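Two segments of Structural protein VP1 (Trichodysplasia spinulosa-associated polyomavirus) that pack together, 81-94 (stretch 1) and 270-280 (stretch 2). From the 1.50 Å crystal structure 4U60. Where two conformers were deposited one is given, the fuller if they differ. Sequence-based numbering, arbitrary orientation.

Stretch 1 81-94: DLTCNTLTMWEAVS
Stretch 2 (270-280) NILLRKRTVRN

Two antiparallel strands, 86-94 and 270-279, zip edge to edge through a backbone hydrogen-bond ladder, reinforced by a buried glutamate gripping two arginines and closed at one end by the C-terminal asparagine; together they bury 1187 Å².

The strand directions differ by 143°, and both backbones are extended. The register pairs T86 with R279, L87 with V278, T88 with T277, and so on to A92 with L273. CA atoms lie 5.2-5.4 Å apart at the hydrogen-bonded pairs L87-V278, M89-R276 and E91-R274, and 4.4-4.9 Å apart at the alternating non-hydrogen-bonded ones. Each bonded pair closes a two-way ring: L87 N to V278 O is 2.9 Å and V278 N to L87 O 2.8 Å; M89 N to R276 O and R276 N to M89 O are both 2.8 Å; E91 N to R274 O is 2.7 Å and R274 N to E91 O 2.9 Å. A bulge then shifts the register by one. V93, at phi/psi -96/-41, gives its N to L272 O (2.9 Å), while S94 O receives L272 N (3.0 Å), so S94 becomes the partner of L272.

On the face carrying L87, M89 and E91, E91 is the electrostatic hub. Its chi1 and chi2 are t, and its carboxylate meets two guanidinium edges: OE1 lies 2.9 Å from both R274 NE and R276 NE, and OE2 lies 2.9 Å from R276 NH2 and 3.1 Å from R274 NH2. R274 (p, t, t) reaches it extended; R276 (t, p, p) takes a kinked path. V93 CG2 covers one face of the R274 guanidinium, 3.5 Å from R274 CD. Farther along, M89 SD packs 3.9 Å from V278 CG1.

The face carrying T88, W90 and A92 mixes apolar packing with a water-linked threonine pair. W90 (chi1 m, chi2 109°) presents a ring face to the aliphatic part of K275, whose CG sits 4.0 Å from the six-membered ring centroid in a CH-pi contact; W90 CE3 also lies 3.9 Å from L273 CB. The small A92 sets its CB 4.1 Å from L273 CD2. The T88-T277 pair, both chi1 m, shares one water, 2.7 Å from T88 OG1 and from T277 OG1.

Beyond the ladder, D81-C84 forms a type I turn, with T83 N 3.1 Å from D81 OD1. N280 (chi1 t) docks here: its ND2 donates to L82 O (3.0 Å) and C84 O (2.7 Å), and its N donates to N85 O (2.9 Å).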

ATOM      1  N   ASP C  81     -18.074  40.948  28.474  1.00 44.84           N
ATOM      2  CA  ASP C  81     -18.555  42.172  27.816  1.00 47.04           C
ATOM      3  C   ASP C  81     -18.392  42.032  26.300  1.00 46.35           C
ATOM      4  O   ASP C  81     -17.278  42.122  25.779  1.00 45.55           O
ATOM      5  CB  ASP C  81     -17.760  43.370  28.344  1.00 48.23           C
ATOM      6  CG  ASP C  81     -18.231  44.704  27.777  1.00 49.81           C
ATOM      7  OD1 ASP C  81     -19.184  44.738  26.970  1.00 49.91           O
ATOM      8  OD2 ASP C  81     -17.628  45.726  28.153  1.00 51.21           O
ATOM      9  N   LEU C  82     -19.509  41.815  25.600  1.00 47.30           N
ATOM     10  CA  LEU C  82     -19.495  41.599  24.144  1.00 46.79           C
ATOM     11  C   LEU C  82     -19.365  42.898  23.320  1.00 47.66           C
ATOM     12  O   LEU C  82     -19.359  42.840  22.091  1.00 47.86           O
ATOM     13  CB  LEU C  82     -20.761  40.844  23.695  1.00 47.11           C
ATOM     14  CG  LEU C  82     -21.050  39.441  24.256  1.00 46.98           C
ATOM     15  CD1 LEU C  82     -22.114  38.739  23.418  1.00 46.74           C
ATOM     16  CD2 LEU C  82     -19.802  38.574  24.324  1.00 45.40           C
ATOM     17  N   THR C  83     -19.264  44.049  23.979  1.00 48.77           N
ATOM     18  CA  THR C  83     -19.111  45.331  23.281  1.00 49.39           C
ATOM     19  C   THR C  83     -17.664  45.850  23.227  1.00 48.42           C
ATOM     20  O   THR C  83     -17.426  46.935  22.706  1.00 48.94           O
ATOM     21  CB  THR C  83     -19.998  46.420  23.913  1.00 51.65           C
ATOM     22  OG1 THR C  83     -19.507  46.750  25.221  1.00 52.46           O
ATOM     23  CG2 THR C  83     -21.438  45.942  24.008  1.00 52.48           C
ATOM     24  N   CYS C  84     -16.703  45.072  23.737  1.00 46.69           N
ATOM     25  CA  CYS C  84     -15.284  45.459  23.683  1.00 46.05           C
ATOM     26  C   CYS C  84     -14.777  45.547  22.235  1.00 43.71           C
ATOM     27  O   CYS C  84     -15.331  44.896  21.344  1.00 42.31           O
ATOM     28  CB  CYS C  84     -14.424  44.477  24.484  1.00 45.50           C
ATOM     29  SG  CYS C  84     -14.703  44.536  26.270  1.00 49.44           S
ATOM     30  N   ASN C  85     -13.738  46.361  22.015  1.00 42.73           N
ATOM     31  CA  ASN C  85     -13.163  46.568  20.674  1.00 41.36           C
ATOM     32  C   ASN C  85     -12.504  45.303  20.101  1.00 38.41           C
ATOM     33  O   ASN C  85     -12.403  45.140  18.883  1.00 37.55           O
ATOM     34  CB  ASN C  85     -12.134  47.693  20.700  1.00 42.66           C
ATOM     35  CG  ASN C  85     -12.739  49.071  21.006  1.00 45.36           C
ATOM     36  OD1 ASN C  85     -11.997  50.036  21.149  1.00 46.85           O
ATOM     37  ND2 ASN C  85     -14.066  49.169  21.122  1.00 46.35           N
ATOM     38  N   THR C  86     -12.028  44.441  20.990  1.00 36.25           N
ATOM     39  CA  THR C  86     -11.583  43.095  20.622  1.00 33.75           C
ATOM     40  C   THR C  86     -12.240  42.088  21.545  1.00 32.96           C
ATOM     41  O   THR C  86     -12.714  42.439  22.632  1.00 33.86           O
ATOM     42  CB  THR C  86     -10.053  42.930  20.731  1.00 33.07           C
ATOM     43  OG1 THR C  86      -9.640  43.102  22.096  1.00 33.75           O
ATOM     44  CG2 THR C  86      -9.344  43.947  19.843  1.00 33.92           C
ATOM     45  N   LEU C  87     -12.264  40.839  21.087  1.00 30.73           N
ATOM     46  CA  LEU C  87     -12.785  39.727  21.866  1.00 30.08           C
ATOM     47  C   LEU C  87     -11.803  38.562  21.797  1.00 28.19           C
ATOM     48  O   LEU C  87     -10.848  38.587  21.029  1.00 27.09           O
ATOM     49  CB  LEU C  87     -14.162  39.305  21.346  1.00 30.20           C
ATOM     50  CG  LEU C  87     -15.311  40.310  21.499  1.00 32.03           C
ATOM     51  CD1 LEU C  87     -16.550  39.796  20.779  1.00 32.04           C
ATOM     52  CD2 LEU C  87     -15.621  40.607  22.966  1.00 33.41           C
ATOM     53  N   THR C  88     -12.026  37.572  22.647  1.00 27.51           N
ATOM     54  CA  THR C  88     -11.193  36.380  22.682  1.00 26.07           C
ATOM     55  C   THR C  88     -12.026  35.208  22.205  1.00 24.81           C
ATOM     56  O   THR C  88     -13.206  35.106  22.539  1.00 25.28           O
ATOM     57  CB  THR C  88     -10.666  36.101  24.100  1.00 26.58           C
ATOM     58  OG1 THR C  88     -10.142  37.313  24.670  1.00 28.17           O
ATOM     59  CG2 THR C  88      -9.579  35.007  24.062  1.00 25.51           C
ATOM     60  N   MET C  89     -11.405  34.339  21.412  1.00 23.04           N
ATOM     61  CA  MET C  89     -12.021  33.098  20.971  1.00 21.83           C
ATOM     62  C   MET C  89     -11.057  31.943  21.231  1.00 20.63           C
ATOM     63  O   MET C  89      -9.845  32.139  21.225  1.00 20.67           O
ATOM     64  CB  MET C  89     -12.328  33.152  19.479  1.00 21.54           C
ATOM     65  CG  MET C  89     -13.289  34.254  19.091  1.00 22.66           C
ATOM     66  SD  MET C  89     -13.745  34.167  17.345  1.00 22.22           S
ATOM     67  CE  MET C  89     -14.900  32.810  17.372  1.00 21.59           C
ATOM     68  N   TRP C  90     -11.611  30.762  21.470  1.00 19.62           N
ATOM     69  CA  TRP C  90     -10.815  29.531  21.538  1.00 18.65           C
ATOM     70  C   TRP C  90     -10.490  29.106  20.124  1.00 18.04           C
ATOM     71  O   TRP C  90     -11.367  29.057  19.262  1.00 17.93           O
ATOM     72  CB  TRP C  90     -11.563  28.407  22.253  1.00 18.44           C
ATOM     73  CG  TRP C  90     -11.691  28.632  23.720  1.00 19.38           C
ATOM     74  CD1 TRP C  90     -12.821  28.947  24.408  1.00 20.31           C
ATOM     75  CD2 TRP C  90     -10.632  28.585  24.683  1.00 19.86           C
ATOM     76  NE1 TRP C  90     -12.533  29.090  25.757  1.00 21.13           N
ATOM     77  CE2 TRP C  90     -11.194  28.867  25.940  1.00 20.96           C
ATOM     78  CE3 TRP C  90      -9.262  28.307  24.600  1.00 19.69           C
ATOM     79  CZ2 TRP C  90     -10.432  28.886  27.119  1.00 21.90           C
ATOM     80  CZ3 TRP C  90      -8.510  28.322  25.761  1.00 20.47           C
ATOM     81  CH2 TRP C  90      -9.094  28.617  27.005  1.00 21.51           C
ATOM     82  N   GLU C  91      -9.213  28.813  19.892  1.00 17.65           N
ATOM     83  CA  GLU C  91      -8.732  28.356  18.592  1.00 17.11           C
ATOM     84  C   GLU C  91      -8.262  26.914  18.762  1.00 16.34           C
ATOM     85  O   GLU C  91      -7.432  26.647  19.610  1.00 16.46           O
ATOM     86  CB  GLU C  91      -7.559  29.230  18.184  1.00 17.71           C
ATOM     87  CG  GLU C  91      -6.900  28.879  16.867  1.00 17.60           C
ATOM     88  CD  GLU C  91      -5.661  29.705  16.609  1.00 18.67           C
ATOM     89  OE1 GLU C  91      -5.289  30.528  17.480  1.00 19.54           O
ATOM     90  OE2 GLU C  91      -5.053  29.541  15.526  1.00 19.22           O
ATOM     91  N   ALA C  92      -8.821  26.000  17.972  1.00 15.70           N
ATOM     92  CA  ALA C  92      -8.426  24.593  18.025  1.00 15.31           C
ATOM     93  C   ALA C  92      -7.105  24.425  17.273  1.00 15.39           C
ATOM     94  O   ALA C  92      -7.022  24.710  16.102  1.00 15.59           O
ATOM     95  CB  ALA C  92      -9.505  23.722  17.404  1.00 14.80           C
ATOM     96  N   VAL C  93      -6.077  23.971  17.984  1.00 15.82           N
ATOM     97  CA  VAL C  93      -4.713  23.919  17.462  1.00 15.94           C
ATOM     98  C   VAL C  93      -4.388  22.532  16.887  1.00 15.25           C
ATOM     99  O   VAL C  93      -3.753  22.424  15.856  1.00 14.97           O
ATOM    100  CB  VAL C  93      -3.704  24.204  18.586  1.00 17.05           C
ATOM    101  CG1 VAL C  93      -2.272  24.081  18.080  1.00 17.50           C
ATOM    102  CG2 VAL C  93      -3.941  25.582  19.198  1.00 17.86           C
ATOM    103  N   SER C  94      -4.829  21.499  17.581  1.00 14.91           N
ATOM    104  CA  SER C  94      -4.490  20.124  17.216  1.00 14.86           C
ATOM    105  C   SER C  94      -5.445  19.153  17.858  1.00 14.48           C
ATOM    106  O   SER C  94      -6.105  19.474  18.853  1.00 14.52           O
ATOM    107  CB  SER C  94      -3.048  19.804  17.667  1.00 15.66           C
ATOM    108  OG  SER C  94      -2.895  19.904  19.076  1.00 16.29           O
ATOM    109  N   ASN C 270      -8.834  14.114  21.721  1.00 14.51           N
ATOM    110  CA  ASN C 270      -8.200  15.017  22.675  0.50 15.59           C
ATOM    111  C   ASN C 270      -7.752  16.237  21.892  1.00 15.45           C
ATOM    112  O   ASN C 270      -6.837  16.160  21.076  1.00 15.11           O
ATOM    113  CB  ASN C 270      -7.017  14.346  23.386  0.50 16.38           C
ATOM    114  CG  ASN C 270      -6.422  15.214  24.491  0.50 17.71           C
ATOM    115  OD1 ASN C 270      -6.618  14.954  25.679  0.50 19.09           O
ATOM    116  ND2 ASN C 270      -5.695  16.250  24.102  0.50 18.06           N
ATOM    117  N   ILE C 271      -8.423  17.352  22.134  1.00 15.48           N
ATOM    118  CA  ILE C 271      -8.234  18.562  21.354  1.00 15.64           C
ATOM    119  C   ILE C 271      -7.589  19.648  22.210  1.00 16.20           C
ATOM    120  O   ILE C 271      -8.048  19.942  23.313  1.00 16.13           O
ATOM    121  CB  ILE C 271      -9.586  19.053  20.791  1.00 15.73           C
ATOM    122  CG1 ILE C 271     -10.186  17.971  19.890  1.00 15.37           C
ATOM    123  CG2 ILE C 271      -9.408  20.367  20.059  1.00 16.02           C
ATOM    124  CD1 ILE C 271     -11.667  18.088  19.663  1.00 15.76           C
ATOM    125  N   LEU C 272      -6.510  20.215  21.695  1.00 16.33           N
ATOM    126  CA  LEU C 272      -5.802  21.309  22.343  1.00 17.80           C
ATOM    127  C   LEU C 272      -6.298  22.613  21.771  1.00 17.56           C
ATOM    128  O   LEU C 272      -6.348  22.755  20.556  1.00 17.08           O
ATOM    129  CB  LEU C 272      -4.305  21.163  22.086  1.00 18.90           C
ATOM    130  CG  LEU C 272      -3.419  22.244  22.685  1.00 21.05           C
ATOM    131  CD1 LEU C 272      -3.358  22.083  24.189  1.00 22.21           C
ATOM    132  CD2 LEU C 272      -2.024  22.190  22.072  1.00 21.88           C
ATOM    133  N   LEU C 273      -6.664  23.560  22.642  1.00 18.09           N
ATOM    134  CA  LEU C 273      -7.132  24.885  22.203  1.00 18.44           C
ATOM    135  C   LEU C 273      -6.370  25.980  22.900  1.00 19.24           C
ATOM    136  O   LEU C 273      -5.860  25.791  24.018  1.00 19.19           O
ATOM    137  CB  LEU C 273      -8.624  25.091  22.467  1.00 18.59           C
ATOM    138  CG  LEU C 273      -9.536  24.045  21.825  1.00 17.81           C
ATOM    139  CD1 LEU C 273      -9.959  23.040  22.884  1.00 17.94           C
ATOM    140  CD2 LEU C 273     -10.763  24.662  21.196  1.00 17.88           C
ATOM    141  N   ARG C 274      -6.307  27.133  22.242  1.00 19.41           N
ATOM    142  CA  ARG C 274      -5.585  28.272  22.750  1.00 20.41           C
ATOM    143  C   ARG C 274      -6.418  29.524  22.556  1.00 21.07           C
ATOM    144  O   ARG C 274      -7.287  29.577  21.684  1.00 20.09           O
ATOM    145  CB  ARG C 274      -4.229  28.423  22.055  1.00 20.62           C
ATOM    146  CG  ARG C 274      -4.298  28.821  20.588  1.00 20.40           C
ATOM    147  CD  ARG C 274      -2.923  28.873  19.957  1.00 20.91           C
ATOM    148  NE  ARG C 274      -2.990  29.105  18.516  1.00 21.04           N
ATOM    149  CZ  ARG C 274      -1.974  28.920  17.661  1.00 21.56           C
ATOM    150  NH1 ARG C 274      -0.792  28.502  18.084  1.00 22.41           N
ATOM    151  NH2 ARG C 274      -2.133  29.162  16.372  1.00 21.48           N
ATOM    152  N   LYS C 275      -6.143  30.532  23.369  1.00 22.32           N
ATOM    153  CA  LYS C 275      -6.867  31.783  23.273  1.00 23.44           C
ATOM    154  C   LYS C 275      -6.316  32.649  22.154  1.00 23.80           C
ATOM    155  O   LYS C 275      -5.111  32.897  22.090  1.00 24.66           O
ATOM    156  CB  LYS C 275      -6.799  32.562  24.584  1.00 25.02           C
ATOM    157  CG  LYS C 275      -7.656  31.984  25.688  1.00 25.62           C
ATOM    158  CD  LYS C 275      -7.555  32.826  26.953  1.00 27.53           C
ATOM    159  CE  LYS C 275      -8.221  32.121  28.128  1.00 28.24           C
ATOM    160  NZ  LYS C 275      -8.026  32.870  29.399  1.00 30.18           N
ATOM    161  N   ARG C 276      -7.228  33.119  21.305  1.00 23.19           N
ATOM    162  CA  ARG C 276      -6.903  33.991  20.180  1.00 23.43           C
ATOM    163  C   ARG C 276      -7.727  35.285  20.243  1.00 24.15           C
ATOM    164  O   ARG C 276      -8.951  35.255  20.357  1.00 23.45           O
ATOM    165  CB  ARG C 276      -7.206  33.274  18.870  1.00 22.40           C
ATOM    166  CG  ARG C 276      -7.089  34.138  17.617  1.00 22.72           C
ATOM    167  CD  ARG C 276      -5.643  34.389  17.224  1.00 23.40           C
ATOM    168  NE  ARG C 276      -5.075  33.223  16.550  1.00 22.78           N
ATOM    169  CZ  ARG C 276      -4.067  33.244  15.674  1.00 23.24           C
ATOM    170  NH1 ARG C 276      -3.467  34.384  15.349  1.00 24.65           N
ATOM    171  NH2 ARG C 276      -3.666  32.106  15.111  1.00 22.75           N
ATOM    172  N   THR C 277      -7.047  36.416  20.133  1.00 25.27           N
ATOM    173  CA  THR C 277      -7.743  37.705  20.061  1.00 26.70           C
ATOM    174  C   THR C 277      -8.254  37.943  18.640  1.00 26.80           C
ATOM    175  O   THR C 277      -7.572  37.630  17.664  1.00 26.29           O
ATOM    176  CB  THR C 277      -6.831  38.853  20.523  1.00 28.05           C
ATOM    177  OG1 THR C 277      -6.369  38.575  21.848  1.00 28.50           O
ATOM    178  CG2 THR C 277      -7.594  40.210  20.518  1.00 29.10           C
ATOM    179  N   VAL C 278      -9.469  38.489  18.542  1.00 27.36           N
ATOM    180  CA  VAL C 278     -10.108  38.815  17.268  1.00 27.51           C
ATOM    181  C   VAL C 278     -10.713  40.227  17.338  1.00 29.14           C
ATOM    182  O   VAL C 278     -11.040  40.736  18.411  1.00 29.58           O
ATOM    183  CB  VAL C 278     -11.201  37.788  16.880  1.00 26.42           C
ATOM    184  CG1 VAL C 278     -10.618  36.381  16.894  1.00 25.54           C
ATOM    185  CG2 VAL C 278     -12.411  37.854  17.809  1.00 26.57           C
ATOM    186  N   ARG C 279     -10.876  40.826  16.170  1.00 30.53           N
ATOM    187  CA  ARG C 279     -11.491  42.144  16.050  1.00 33.08           C
ATOM    188  C   ARG C 279     -12.969  42.112  16.397  1.00 33.19           C
ATOM    189  O   ARG C 279     -13.663  41.127  16.128  1.00 32.06           O
ATOM    190  CB  ARG C 279     -11.359  42.645  14.626  1.00 34.54           C
ATOM    191  CG  ARG C 279      -9.936  42.880  14.181  1.00 36.95           C
ATOM    192  CD  ARG C 279      -9.900  43.843  12.992  1.00 39.85           C
ATOM    193  NE  ARG C 279      -8.532  44.250  12.686  1.00 42.80           N
ATOM    194  CZ  ARG C 279      -7.804  45.087  13.423  1.00 45.06           C
ATOM    195  NH1 ARG C 279      -8.297  45.643  14.529  1.00 47.74           N
ATOM    196  NH2 ARG C 279      -6.560  45.373  13.050  1.00 46.86           N
ATOM    197  N   ASN C 280     -13.446  43.210  16.973  1.00 35.25           N
ATOM    198  CA  ASN C 280     -14.858  43.372  17.268  1.00 36.64           C
ATOM    199  C   ASN C 280     -15.226  44.843  17.099  1.00 39.12           C
ATOM    200  O   ASN C 280     -14.400  45.633  16.645  1.00 38.80           O
ATOM    201  CB  ASN C 280     -15.155  42.896  18.689  1.00 36.95           C
ATOM    202  CG  ASN C 280     -16.642  42.747  18.966  1.00 37.22           C
ATOM    203  OD1 ASN C 280     -17.381  42.174  18.165  1.00 37.30           O
ATOM    204  ND2 ASN C 280     -17.085  43.240  20.124  1.00 38.21           N
ATOM    205  OXT ASN C 280     -16.335  45.274  17.406  1.00 42.23           O
TER
HETATM  206  O   HOH W   1     -17.260  46.813  19.787  1.00 40.33           O
HETATM  207  O   HOH W   2      -8.108  38.836  23.863  1.00 25.31           O
HETATM  208  O   HOH W   3      -3.931  17.594  20.550  1.00 28.99           O